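Long-range contacts in chromosome partition protein Smc (Pyrococcus yayanosii, PDB 5XEI), which probably acts in chromosome condensation and partitioning, as a DNA-binding ATPase whose terminal head domains are joined by long coiled coils to a hinge: residues V200-L204 with F326-E330; L207-R211 with A322-F326; R216-K221 with E311-E316; V229-L233 with L287-K292. The contacts are given in a common frame with arbitrary orientation. Residues are numbered along the deposited sequence.

All four contacts lie along the arm projecting from the ATPase head, and all use helix 170-246. As this helix runs outward from 200 to 233, its partners descend from 330 to 287, the hairpin order of a chain that goes out and folds back. Interactions 1 and 2 share helix 321-383 and Phe326, centres about 8 Å apart; interaction 3 uses helix 298-315, about 15 Å beyond interaction 2; interaction 4, about 20 Å further, uses the short helix 285-289. The centres span about 39 Å overall. One continuous helix is paired with several shorter pieces, antiparallel in interactions 1 to 3 but running locally the same way in interaction 4, consistent with the joint of the Smc arm.

Interaction 1: V200-L204 with F326-E330; sequences VKKQL and FEVVE
Two helical pieces, residues 200-204 of helix 170-246 and 326-330 of helix 321-383, run antiparallel at 160° (signed crossing angle -160°), their axes 9.9 Å apart at closest approach. The register is set by Leu204 and Val329, whose CA atoms are 6.1 Å apart. Val329, in the t rotamer, has its CA-CB bond aimed at the other helix and drives CG1 between three residues there: 4.0 Å from Val200 CG1, 3.9 Å from Gln203 CG and 4.2 Å from Leu204 CB. A beta-branched side chain suits this place, being compact and stiff. Leu204 (t, t) starts sideways but brings its CD2 methyl within 3.4 Å of Phe326 CE2, while the same CD2 lies 3.5 Å from Glu330 OE2. Gln203 lends its CG to the apolar seam, whereas Glu330 meets Leu204 with its carboxylate. Leu204 also touches Tyr333. Since Leu207 also touches Val329, that valine sits as a knob in the diamond formed by Val200, Gln203, Leu204 and Leu207, the knobs-into-holes packing of the left-handed antiparallel coiled coil that forms the Smc arm.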
loop_
_atom_site.group_PDB
_atom_site.type_symbol
_atom_site.label_atom_id
_atom_site.label_comp_id
_atom_site.label_asym_id
_atom_site.label_seq_id
_atom_site.Cartn_x
_atom_site.Cartn_y
_atom_site.Cartn_z
ATOM N N VAL A 200 18.327 -6.322 -30.000
ATOM C CA VAL A 200 19.737 -6.001 -30.139
ATOM C C VAL A 200 20.516 -7.235 -30.564
ATOM O O VAL A 200 21.318 -7.192 -31.503
ATOM C CB VAL A 200 20.267 -5.405 -28.829
ATOM C CG1 VAL A 200 21.759 -5.571 -28.754
ATOM C CG2 VAL A 200 19.865 -3.930 -28.744
ATOM N N LYS A 201 20.253 -8.364 -29.907
ATOM C CA LYS A 201 20.920 -9.610 -30.266
ATOM C C LYS A 201 20.658 -9.964 -31.728
ATOM O O LYS A 201 21.516 -10.548 -32.401
ATOM C CB LYS A 201 20.449 -10.715 -29.318
ATOM C CG LYS A 201 20.864 -12.122 -29.647
ATOM C CD LYS A 201 22.355 -12.257 -29.831
ATOM C CE LYS A 201 22.707 -13.716 -30.012
ATOM N NZ LYS A 201 23.215 -13.924 -31.380
ATOM N N LYS A 202 19.508 -9.573 -32.255
ATOM C CA LYS A 202 19.211 -9.933 -33.633
ATOM C C LYS A 202 19.854 -8.938 -34.597
ATOM O O LYS A 202 20.409 -9.324 -35.637
ATOM C CB LYS A 202 17.693 -10.041 -33.789
ATOM C CG LYS A 202 17.160 -9.972 -35.175
ATOM C CD LYS A 202 15.633 -9.964 -35.113
ATOM C CE LYS A 202 14.985 -9.530 -36.429
ATOM N NZ LYS A 202 13.527 -9.858 -36.474
ATOM N N GLN A 203 19.837 -7.659 -34.229
ATOM C CA GLN A 203 20.593 -6.655 -34.960
ATOM C C GLN A 203 22.083 -6.975 -34.969
ATOM O O GLN A 203 22.749 -6.851 -36.005
ATOM C CB GLN A 203 20.329 -5.295 -34.336
ATOM C CG GLN A 203 21.439 -4.316 -34.521
ATOM C CD GLN A 203 21.019 -2.912 -34.146
ATOM O OE1 GLN A 203 20.298 -2.700 -33.154
ATOM N NE2 GLN A 203 21.455 -1.938 -34.948
ATOM N N LEU A 204 22.624 -7.398 -33.827
ATOM C CA LEU A 204 24.055 -7.680 -33.732
ATOM C C LEU A 204 24.472 -8.706 -34.770
ATOM O O LEU A 204 25.578 -8.645 -35.318
ATOM C CB LEU A 204 24.381 -8.187 -32.328
ATOM C CG LEU A 204 25.717 -7.976 -31.619
ATOM C CD1 LEU A 204 25.579 -8.513 -30.198
ATOM C CD2 LEU A 204 26.892 -8.609 -32.321
ATOM N N PHE A 326 29.211 -2.711 -35.607
ATOM C CA PHE A 326 29.334 -3.883 -34.758
ATOM C C PHE A 326 29.757 -3.517 -33.336
ATOM O O PHE A 326 28.992 -3.701 -32.380
ATOM C CB PHE A 326 30.329 -4.851 -35.381
ATOM C CG PHE A 326 30.473 -6.094 -34.620
ATOM C CD1 PHE A 326 31.458 -6.220 -33.651
ATOM C CD2 PHE A 326 29.601 -7.135 -34.824
ATOM C CE1 PHE A 326 31.580 -7.386 -32.913
ATOM C CE2 PHE A 326 29.729 -8.286 -34.083
ATOM C CZ PHE A 326 30.713 -8.418 -33.133
ATOM N N GLU A 327 30.968 -2.977 -33.184
ATOM C CA GLU A 327 31.472 -2.605 -31.864
ATOM C C GLU A 327 30.417 -1.903 -31.020
ATOM O O GLU A 327 30.213 -2.236 -29.853
ATOM C CB GLU A 327 32.707 -1.712 -32.010
ATOM C CG GLU A 327 33.665 -2.197 -33.063
ATOM C CD GLU A 327 34.327 -3.503 -32.674
ATOM O OE1 GLU A 327 34.586 -3.672 -31.455
ATOM O OE2 GLU A 327 34.583 -4.343 -33.587
ATOM N N VAL A 328 29.716 -0.944 -31.608
ATOM C CA VAL A 328 28.789 -0.141 -30.829
ATOM C C VAL A 328 27.599 -0.972 -30.376
ATOM O O VAL A 328 27.079 -0.795 -29.262
ATOM C CB VAL A 328 28.360 1.085 -31.646
ATOM C CG1 VAL A 328 27.043 1.555 -31.243
ATOM C CG2 VAL A 328 29.307 2.142 -31.451
ATOM N N VAL A 329 27.143 -1.892 -31.222
ATOM C CA VAL A 329 25.966 -2.651 -30.845
ATOM C C VAL A 329 26.361 -3.753 -29.885
ATOM O O VAL A 329 25.591 -4.111 -28.985
ATOM C CB VAL A 329 25.252 -3.195 -32.092
ATOM C CG1 VAL A 329 24.077 -4.052 -31.698
ATOM C CG2 VAL A 329 24.790 -2.056 -32.980
ATOM N N GLU A 330 27.577 -4.270 -30.014
ATOM C CA GLU A 330 28.031 -5.269 -29.066
ATOM C C GLU A 330 28.146 -4.693 -27.648
ATOM O O GLU A 330 27.694 -5.317 -26.680
ATOM C CB GLU A 330 29.345 -5.869 -29.536
ATOM C CG GLU A 330 29.894 -6.760 -28.491
ATOM C CD GLU A 330 29.540 -8.185 -28.785
ATOM O OE1 GLU A 330 29.351 -8.939 -27.820
ATOM O OE2 GLU A 330 29.434 -8.539 -29.972
#

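Interaction 2: L207-R211 with A322-F326; sequences LEKER and AIEDF
Phe326, Arg211 and Leu207 bury the most surface here, where residues 207-211 of helix 170-246 meet residues 322-326 at the start of helix 321-383. Both pieces are helical and antiparallel at 143° (signed crossing angle -143°), with axes only 8.4 Å apart; CA atoms pair as Leu207 with Phe326 at 5.5 Å and Arg211 with Ile323 at 4.8 Å. Phe326 (chi1 t, chi2 -93°) leans across the gap and presents a ring face to Arg211. The arginine, with chi1 and chi2 t and chi3 p, folds its guanidinium over that face: Arg211 CZ lies 4.3 Å from the ring centroid of Phe326, 15° off the normal, a cation-pi interaction, and Arg211 NH1 comes within 3.1 Å of Phe326 CZ. Arginine fits because its long aliphatic stem can follow the helix surface before the charge reaches the ring. The CA-CB bond of Leu207 is directed toward the partner, placing CD2 3.7 Å from Asp325 CB and 3.8 Å from Phe326 N. The close approach depends on Ala322, whose small CB reaches Arg211 N at 3.7 Å and Glu210 CB at 3.6 Å; the carboxylate of Glu210 is hydrogen-bonded to Asn319. Apolar residues facing across the seam with charged ones beside them mark an antiparallel coiled coil, here drawn tighter and more steeply crossed than at interaction 1, where helix 321-383 begins.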
loop_
_atom_site.group_PDB
_atom_site.type_symbol
_atom_site.label_atom_id
_atom_site.label_comp_id
_atom_site.label_asym_id
_atom_site.label_seq_id
_atom_site.Cartn_x
_atom_site.Cartn_y
_atom_site.Cartn_z
ATOM N N LEU A 207 24.946 -7.549 -38.157
ATOM C CA LEU A 207 26.181 -6.790 -38.237
ATOM C C LEU A 207 27.402 -7.691 -38.231
ATOM O O LEU A 207 28.410 -7.348 -38.858
ATOM C CB LEU A 207 26.244 -5.780 -37.096
ATOM C CG LEU A 207 25.647 -4.423 -37.463
ATOM C CD1 LEU A 207 24.306 -4.557 -38.170
ATOM C CD2 LEU A 207 25.516 -3.591 -36.214
ATOM N N GLU A 208 27.352 -8.833 -37.539
ATOM C CA GLU A 208 28.492 -9.745 -37.600
ATOM C C GLU A 208 28.740 -10.209 -39.019
ATOM O O GLU A 208 29.893 -10.364 -39.441
ATOM C CB GLU A 208 28.277 -10.962 -36.713
ATOM C CG GLU A 208 28.196 -10.617 -35.278
ATOM C CD GLU A 208 27.323 -11.524 -34.469
ATOM O OE1 GLU A 208 26.246 -11.050 -34.076
ATOM O OE2 GLU A 208 27.741 -12.667 -34.185
ATOM N N LYS A 209 27.668 -10.463 -39.764
ATOM C CA LYS A 209 27.813 -10.991 -41.111
ATOM C C LYS A 209 28.270 -9.903 -42.074
ATOM O O LYS A 209 29.187 -10.120 -42.874
ATOM C CB LYS A 209 26.494 -11.623 -41.560
ATOM C CG LYS A 209 26.162 -11.442 -43.036
ATOM C CD LYS A 209 25.002 -12.357 -43.424
ATOM C CE LYS A 209 24.479 -12.081 -44.823
ATOM N NZ LYS A 209 23.136 -12.714 -45.047
ATOM N N GLU A 210 27.654 -8.725 -41.990
ATOM C CA GLU A 210 28.128 -7.582 -42.756
ATOM C C GLU A 210 29.560 -7.217 -42.385
ATOM O O GLU A 210 30.381 -6.943 -43.266
ATOM C CB GLU A 210 27.193 -6.404 -42.537
ATOM C CG GLU A 210 25.764 -6.745 -42.817
ATOM C CD GLU A 210 24.821 -5.634 -42.430
ATOM O OE1 GLU A 210 25.117 -4.452 -42.711
ATOM O OE2 GLU A 210 23.776 -5.948 -41.826
ATOM N N ARG A 211 29.887 -7.209 -41.092
ATOM C CA ARG A 211 31.258 -6.892 -40.711
ATOM C C ARG A 211 32.234 -7.787 -41.451
ATOM O O ARG A 211 33.213 -7.310 -42.042
ATOM C CB ARG A 211 31.470 -7.037 -39.208
ATOM C CG ARG A 211 32.933 -6.878 -38.829
ATOM C CD ARG A 211 33.248 -7.617 -37.557
ATOM N NE ARG A 211 33.014 -9.051 -37.691
ATOM C CZ ARG A 211 32.680 -9.836 -36.675
ATOM N NH1 ARG A 211 32.518 -9.321 -35.468
ATOM N NH2 ARG A 211 32.482 -11.129 -36.865
ATOM N N ALA A 322 29.440 -1.227 -41.102
ATOM C CA ALA A 322 29.261 -2.412 -40.272
ATOM C C ALA A 322 30.450 -2.662 -39.348
ATOM O O ALA A 322 30.266 -3.083 -38.205
ATOM C CB ALA A 322 29.015 -3.639 -41.150
ATOM N N ILE A 323 31.676 -2.435 -39.822
ATOM C CA ILE A 323 32.826 -2.706 -38.972
ATOM C C ILE A 323 32.764 -1.853 -37.716
ATOM O O ILE A 323 33.041 -2.331 -36.606
ATOM C CB ILE A 323 34.137 -2.485 -39.743
ATOM C CG1 ILE A 323 34.283 -3.533 -40.842
ATOM C CG2 ILE A 323 35.332 -2.493 -38.795
ATOM C CD1 ILE A 323 35.208 -3.089 -41.973
ATOM N N GLU A 324 32.383 -0.588 -37.856
ATOM C CA GLU A 324 32.284 0.222 -36.648
ATOM C C GLU A 324 30.939 0.023 -35.951
ATOM O O GLU A 324 30.872 0.081 -34.718
ATOM C CB GLU A 324 32.520 1.702 -36.968
ATOM C CG GLU A 324 33.930 2.065 -37.470
ATOM C CD GLU A 324 35.073 1.344 -36.729
ATOM O OE1 GLU A 324 36.012 0.843 -37.402
ATOM O OE2 GLU A 324 35.034 1.281 -35.483
ATOM N N ASP A 325 29.861 -0.217 -36.718
ATOM C CA ASP A 325 28.541 -0.432 -36.126
ATOM C C ASP A 325 28.537 -1.640 -35.202
ATOM O O ASP A 325 27.908 -1.622 -34.139
ATOM C CB ASP A 325 27.485 -0.613 -37.220
ATOM C CG ASP A 325 26.951 0.716 -37.763
ATOM O OD1 ASP A 325 27.242 1.767 -37.148
ATOM O OD2 ASP A 325 26.241 0.709 -38.808
ATOM N N PHE A 326 29.211 -2.711 -35.607
ATOM C CA PHE A 326 29.334 -3.883 -34.758
ATOM C C PHE A 326 29.757 -3.517 -33.336
ATOM O O PHE A 326 28.992 -3.701 -32.380
ATOM C CB PHE A 326 30.329 -4.851 -35.381
ATOM C CG PHE A 326 30.473 -6.094 -34.620
ATOM C CD1 PHE A 326 31.458 -6.220 -33.651
ATOM C CD2 PHE A 326 29.601 -7.135 -34.824
ATOM C CE1 PHE A 326 31.580 -7.386 -32.913
ATOM C CE2 PHE A 326 29.729 -8.286 -34.083
ATOM C CZ PHE A 326 30.713 -8.418 -33.133
#

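Interaction 3: R216-K221 with E311-E316; sequences RYLDLK and EIKALE
An antiparallel coiled-coil pairing of the Smc arm joins residues 216-221 of helix 170-246 to residues 311-316, at the C-terminal end of helix 298-315. The helical parts cross at 161° (signed angle -161°) with axes 10.0 Å apart, and the CA atoms of Tyr217 and Ile312 are 6.3 Å from each other. Glu316 is the first residue to leave helical angles, with psi at 146°, so the partner helix ends here. Ile312 (m, t), the buried residue of the set, stretches its long branch across: CG1 is 3.7 Å from Leu220 CB, and CD1 lies 3.9 Å from Lys221 CD. Leu315 (m, t) aims its CD1 at the base of Tyr217, 3.5 Å from the N and 4.1 Å from the CB of that residue. Leu220, with chi1 at -92° and chi2 t, points toward the partner, its CD1 reaching Glu311 CG at 3.8 Å. Toward solvent, Arg216 leads its charged end away, whereas Lys221 lays its methylenes over the seam, both apt for an exposed coil edge. Tyr217 (t, chi2 93°) uses its broad ring to cover the helix end and the following loop, touching Val318 and Met320, while its CE1 rests 4.0 Å from Ile312 CG2.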
loop_
_atom_site.group_PDB
_atom_site.type_symbol
_atom_site.label_atom_id
_atom_site.label_comp_id
_atom_site.label_asym_id
_atom_site.label_seq_id
_atom_site.Cartn_x
_atom_site.Cartn_y
_atom_site.Cartn_z
ATOM N N ARG A 216 36.436 -8.888 -45.637
ATOM C CA ARG A 216 37.088 -9.594 -46.739
ATOM C C ARG A 216 37.079 -8.761 -48.006
ATOM O O ARG A 216 38.038 -8.793 -48.780
ATOM C CB ARG A 216 36.440 -10.953 -46.980
ATOM C CG ARG A 216 36.011 -11.649 -45.708
ATOM C CD ARG A 216 35.163 -12.900 -45.989
ATOM N NE ARG A 216 35.187 -13.765 -44.829
ATOM C CZ ARG A 216 34.381 -14.809 -44.691
ATOM N NH1 ARG A 216 33.504 -15.099 -45.651
ATOM N NH2 ARG A 216 34.445 -15.574 -43.609
ATOM N N TYR A 217 36.016 -7.999 -48.231
ATOM C CA TYR A 217 36.089 -6.950 -49.233
ATOM C C TYR A 217 37.356 -6.107 -49.042
ATOM O O TYR A 217 38.045 -5.768 -50.013
ATOM C CB TYR A 217 34.817 -6.097 -49.178
ATOM C CG TYR A 217 34.966 -4.802 -49.909
ATOM C CD1 TYR A 217 34.591 -4.683 -51.230
ATOM C CD2 TYR A 217 35.500 -3.692 -49.271
ATOM C CE1 TYR A 217 34.736 -3.489 -51.892
ATOM C CE2 TYR A 217 35.659 -2.517 -49.917
ATOM C CZ TYR A 217 35.279 -2.406 -51.223
ATOM O OH TYR A 217 35.451 -1.187 -51.841
ATOM N N LEU A 218 37.685 -5.773 -47.795
ATOM C CA LEU A 218 38.911 -5.028 -47.531
ATOM C C LEU A 218 40.127 -5.806 -48.009
ATOM O O LEU A 218 40.923 -5.301 -48.809
ATOM C CB LEU A 218 39.029 -4.725 -46.040
ATOM C CG LEU A 218 38.876 -3.284 -45.580
ATOM C CD1 LEU A 218 37.569 -2.733 -46.113
ATOM C CD2 LEU A 218 38.889 -3.212 -44.057
ATOM N N ASP A 219 40.287 -7.043 -47.520
ATOM C CA ASP A 219 41.416 -7.875 -47.934
ATOM C C ASP A 219 41.555 -7.927 -49.448
ATOM O O ASP A 219 42.641 -7.694 -49.992
ATOM C CB ASP A 219 41.257 -9.289 -47.383
ATOM C CG ASP A 219 41.654 -9.409 -45.911
ATOM O OD1 ASP A 219 42.337 -8.494 -45.380
ATOM O OD2 ASP A 219 41.275 -10.442 -45.283
ATOM N N LEU A 220 40.461 -8.259 -50.137
ATOM C CA LEU A 220 40.464 -8.339 -51.591
ATOM C C LEU A 220 40.888 -7.016 -52.211
ATOM O O LEU A 220 41.660 -6.989 -53.170
ATOM C CB LEU A 220 39.072 -8.732 -52.089
ATOM C CG LEU A 220 38.768 -10.215 -52.291
ATOM C CD1 LEU A 220 37.307 -10.454 -52.655
ATOM C CD2 LEU A 220 39.687 -10.774 -53.355
ATOM N N LYS A 221 40.368 -5.913 -51.683
ATOM C CA LYS A 221 40.758 -4.586 -52.146
ATOM C C LYS A 221 42.268 -4.415 -52.099
ATOM O O LYS A 221 42.878 -3.906 -53.048
ATOM C CB LYS A 221 40.054 -3.539 -51.278
ATOM C CG LYS A 221 39.578 -2.316 -51.970
ATOM C CD LYS A 221 38.402 -2.576 -52.905
ATOM C CE LYS A 221 38.107 -1.312 -53.716
ATOM N NZ LYS A 221 37.599 -1.614 -55.096
ATOM N N GLU A 311 35.542 -11.424 -57.740
ATOM C CA GLU A 311 34.989 -11.777 -56.442
ATOM C C GLU A 311 34.751 -10.564 -55.565
ATOM O O GLU A 311 33.990 -10.655 -54.593
ATOM C CB GLU A 311 35.876 -12.781 -55.723
ATOM C CG GLU A 311 37.344 -12.529 -55.867
ATOM C CD GLU A 311 38.129 -13.813 -55.712
ATOM O OE1 GLU A 311 37.927 -14.508 -54.684
ATOM O OE2 GLU A 311 38.922 -14.132 -56.631
ATOM N N ILE A 312 35.356 -9.426 -55.889
ATOM C CA ILE A 312 34.855 -8.198 -55.295
ATOM C C ILE A 312 33.442 -7.934 -55.789
ATOM O O ILE A 312 32.565 -7.558 -55.007
ATOM C CB ILE A 312 35.803 -7.019 -55.571
ATOM C CG1 ILE A 312 37.101 -7.211 -54.792
ATOM C CG2 ILE A 312 35.164 -5.703 -55.170
ATOM C CD1 ILE A 312 37.989 -5.984 -54.780
ATOM N N LYS A 313 33.180 -8.182 -57.079
ATOM C CA LYS A 313 31.824 -7.989 -57.599
ATOM C C LYS A 313 30.842 -8.979 -56.974
ATOM O O LYS A 313 29.653 -8.670 -56.827
ATOM C CB LYS A 313 31.806 -8.097 -59.129
ATOM N N ALA A 314 31.319 -10.159 -56.590
ATOM C CA ALA A 314 30.518 -11.053 -55.773
ATOM C C ALA A 314 30.000 -10.321 -54.535
ATOM O O ALA A 314 28.815 -9.965 -54.464
ATOM C CB ALA A 314 31.336 -12.279 -55.363
ATOM N N LEU A 315 30.898 -10.058 -53.575
ATOM C CA LEU A 315 30.492 -9.564 -52.261
ATOM C C LEU A 315 29.550 -8.370 -52.313
ATOM O O LEU A 315 28.813 -8.148 -51.350
ATOM C CB LEU A 315 31.719 -9.176 -51.432
ATOM C CG LEU A 315 32.678 -10.327 -51.170
ATOM C CD1 LEU A 315 33.737 -9.876 -50.192
ATOM C CD2 LEU A 315 31.914 -11.551 -50.657
ATOM N N GLU A 316 29.551 -7.595 -53.396
ATOM C CA GLU A 316 28.784 -6.349 -53.399
ATOM C C GLU A 316 27.292 -6.658 -53.372
ATOM O O GLU A 316 26.859 -7.681 -53.910
ATOM C CB GLU A 316 29.135 -5.470 -54.606
ATOM C CG GLU A 316 30.619 -5.213 -54.741
ATOM C CD GLU A 316 30.992 -3.741 -54.754
ATOM O OE1 GLU A 316 31.988 -3.383 -55.425
ATOM O OE2 GLU A 316 30.297 -2.941 -54.085
#

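Interaction 4: V229-L233 with L287-K292; sequences VALLL and LIRSVK
Residues 229-233 form a turn of helix 170-246 and lie against residues 287-292, which begin in helix 285-289. The two segments run in broadly the same direction: the CA atoms of Val229 and Ile288 are 6.8 Å apart, and those of Ala230 and Val291 are 6.1 Å apart. Val229, buried and in the t rotamer, faces the partner and divides its methyls, CG2 reaching Leu287 CD2 at 3.8 Å while CG1 meets Ile288 CD1 at 3.4 Å and Val291 CG1 at 3.8 Å. Ala230 brings only a methyl, and its small size permits close approach: CB is 3.4 Å from Val291 CG2. Val291 (p) has its CA-CB bond directed toward helix 170-246. Here the chain that leads back toward the head departs from the antiparallel coiled-coil pairing: residues 287-292 run alongside helix 170-246 in its own direction, a departure consistent with the joint of the Smc arm. Leu231 points away, onto Leu301, Arg302 and Ile305 of helix 298-315, so helix 170-246 is covered by a second helix too. Leu232 packs on Glu279 and Leu280. Leu233 (m, t) faces the partner again, one turn after Val229, and its CD1 lies 4.1 Å from Ile288 CD1 and 3.6 Å from Lys292 CD; the lysine, whose N is hydrogen-bonded to Ile288 O at 3.0 Å, lays its aliphatic chain over the leucine where the contact opens to solvent.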
loop_
_atom_site.group_PDB
_atom_site.type_symbol
_atom_site.label_atom_id
_atom_site.label_comp_id
_atom_site.label_asym_id
_atom_site.label_seq_id
_atom_site.Cartn_x
_atom_site.Cartn_y
_atom_site.Cartn_z
ATOM N N VAL A 229 50.007 -2.779 -58.798
ATOM C CA VAL A 229 51.337 -2.189 -58.846
ATOM C C VAL A 229 52.330 -3.181 -59.449
ATOM O O VAL A 229 53.221 -2.794 -60.221
ATOM C CB VAL A 229 51.762 -1.710 -57.443
ATOM C CG1 VAL A 229 53.118 -1.078 -57.500
ATOM C CG2 VAL A 229 50.763 -0.701 -56.893
ATOM N N ALA A 230 52.166 -4.473 -59.136
ATOM C CA ALA A 230 53.035 -5.516 -59.676
ATOM C C ALA A 230 52.947 -5.579 -61.193
ATOM O O ALA A 230 53.955 -5.423 -61.890
ATOM C CB ALA A 230 52.673 -6.872 -59.073
ATOM N N LEU A 231 51.741 -5.820 -61.727
ATOM C CA LEU A 231 51.562 -5.855 -63.177
ATOM C C LEU A 231 52.181 -4.633 -63.831
ATOM O O LEU A 231 52.623 -4.691 -64.983
ATOM C CB LEU A 231 50.076 -5.939 -63.538
ATOM C CG LEU A 231 49.651 -5.409 -64.917
ATOM C CD1 LEU A 231 50.143 -6.321 -66.018
ATOM C CD2 LEU A 231 48.163 -5.236 -65.037
ATOM N N LEU A 232 52.276 -3.536 -63.095
ATOM C CA LEU A 232 52.770 -2.313 -63.694
ATOM C C LEU A 232 54.298 -2.248 -63.696
ATOM O O LEU A 232 54.892 -1.808 -64.687
ATOM C CB LEU A 232 52.143 -1.130 -62.978
ATOM C CG LEU A 232 52.743 0.221 -63.262
ATOM C CD1 LEU A 232 52.745 0.435 -64.740
ATOM C CD2 LEU A 232 51.770 1.151 -62.680
ATOM N N LEU A 233 54.959 -2.691 -62.623
ATOM C CA LEU A 233 56.418 -2.765 -62.648
ATOM C C LEU A 233 56.899 -3.649 -63.795
ATOM O O LEU A 233 57.807 -3.275 -64.546
ATOM C CB LEU A 233 56.937 -3.272 -61.306
ATOM C CG LEU A 233 56.800 -2.257 -60.176
ATOM C CD1 LEU A 233 57.139 -2.846 -58.814
ATOM C CD2 LEU A 233 57.688 -1.086 -60.477
ATOM N N LEU A 287 53.780 0.461 -50.139
ATOM C CA LEU A 287 53.144 -0.453 -51.081
ATOM C C LEU A 287 54.121 -0.878 -52.169
ATOM O O LEU A 287 54.344 -2.076 -52.378
ATOM C CB LEU A 287 51.899 0.211 -51.679
ATOM C CG LEU A 287 51.259 -0.329 -52.961
ATOM C CD1 LEU A 287 50.761 -1.746 -52.821
ATOM C CD2 LEU A 287 50.132 0.569 -53.395
ATOM N N ILE A 288 54.760 0.102 -52.831
ATOM C CA ILE A 288 55.597 -0.169 -54.005
ATOM C C ILE A 288 56.724 -1.138 -53.677
ATOM O O ILE A 288 57.195 -1.867 -54.559
ATOM C CB ILE A 288 56.172 1.135 -54.595
ATOM C CG1 ILE A 288 56.889 0.863 -55.916
ATOM C CG2 ILE A 288 57.233 1.691 -53.698
ATOM C CD1 ILE A 288 55.993 0.744 -57.110
ATOM N N ARG A 289 57.185 -1.167 -52.422
ATOM C CA ARG A 289 58.299 -2.037 -52.069
ATOM C C ARG A 289 57.848 -3.380 -51.507
ATOM O O ARG A 289 58.533 -4.387 -51.726
ATOM C CB ARG A 289 59.254 -1.322 -51.094
ATOM C CG ARG A 289 59.178 -1.692 -49.610
ATOM C CD ARG A 289 60.494 -1.295 -48.903
ATOM N NE ARG A 289 61.662 -1.911 -49.547
ATOM C CZ ARG A 289 62.933 -1.674 -49.226
ATOM N NH1 ARG A 289 63.237 -0.819 -48.254
ATOM N NH2 ARG A 289 63.902 -2.293 -49.889
ATOM N N SER A 290 56.687 -3.432 -50.835
ATOM C CA SER A 290 56.072 -4.703 -50.457
ATOM C C SER A 290 55.575 -5.482 -51.657
ATOM O O SER A 290 54.937 -6.526 -51.481
ATOM C CB SER A 290 54.914 -4.467 -49.494
ATOM O OG SER A 290 55.380 -3.843 -48.314
ATOM N N VAL A 291 55.832 -4.975 -52.855
ATOM C CA VAL A 291 55.560 -5.697 -54.097
ATOM C C VAL A 291 56.761 -5.728 -55.037
ATOM O O VAL A 291 56.901 -6.691 -55.818
ATOM C CB VAL A 291 54.325 -5.084 -54.805
ATOM C CG1 VAL A 291 54.526 -3.589 -55.083
ATOM C CG2 VAL A 291 53.995 -5.828 -56.086
ATOM N N LYS A 292 57.682 -4.754 -54.975
ATOM C CA LYS A 292 58.875 -4.676 -55.824
ATOM C C LYS A 292 59.709 -5.953 -55.768
ATOM O O LYS A 292 60.686 -6.101 -56.510
ATOM C CB LYS A 292 59.747 -3.478 -55.402
ATOM C CG LYS A 292 60.803 -3.015 -56.418
ATOM C CD LYS A 292 60.269 -1.931 -57.337
ATOM C CE LYS A 292 61.389 -1.252 -58.099
ATOM N NZ LYS A 292 60.894 -0.058 -58.840
#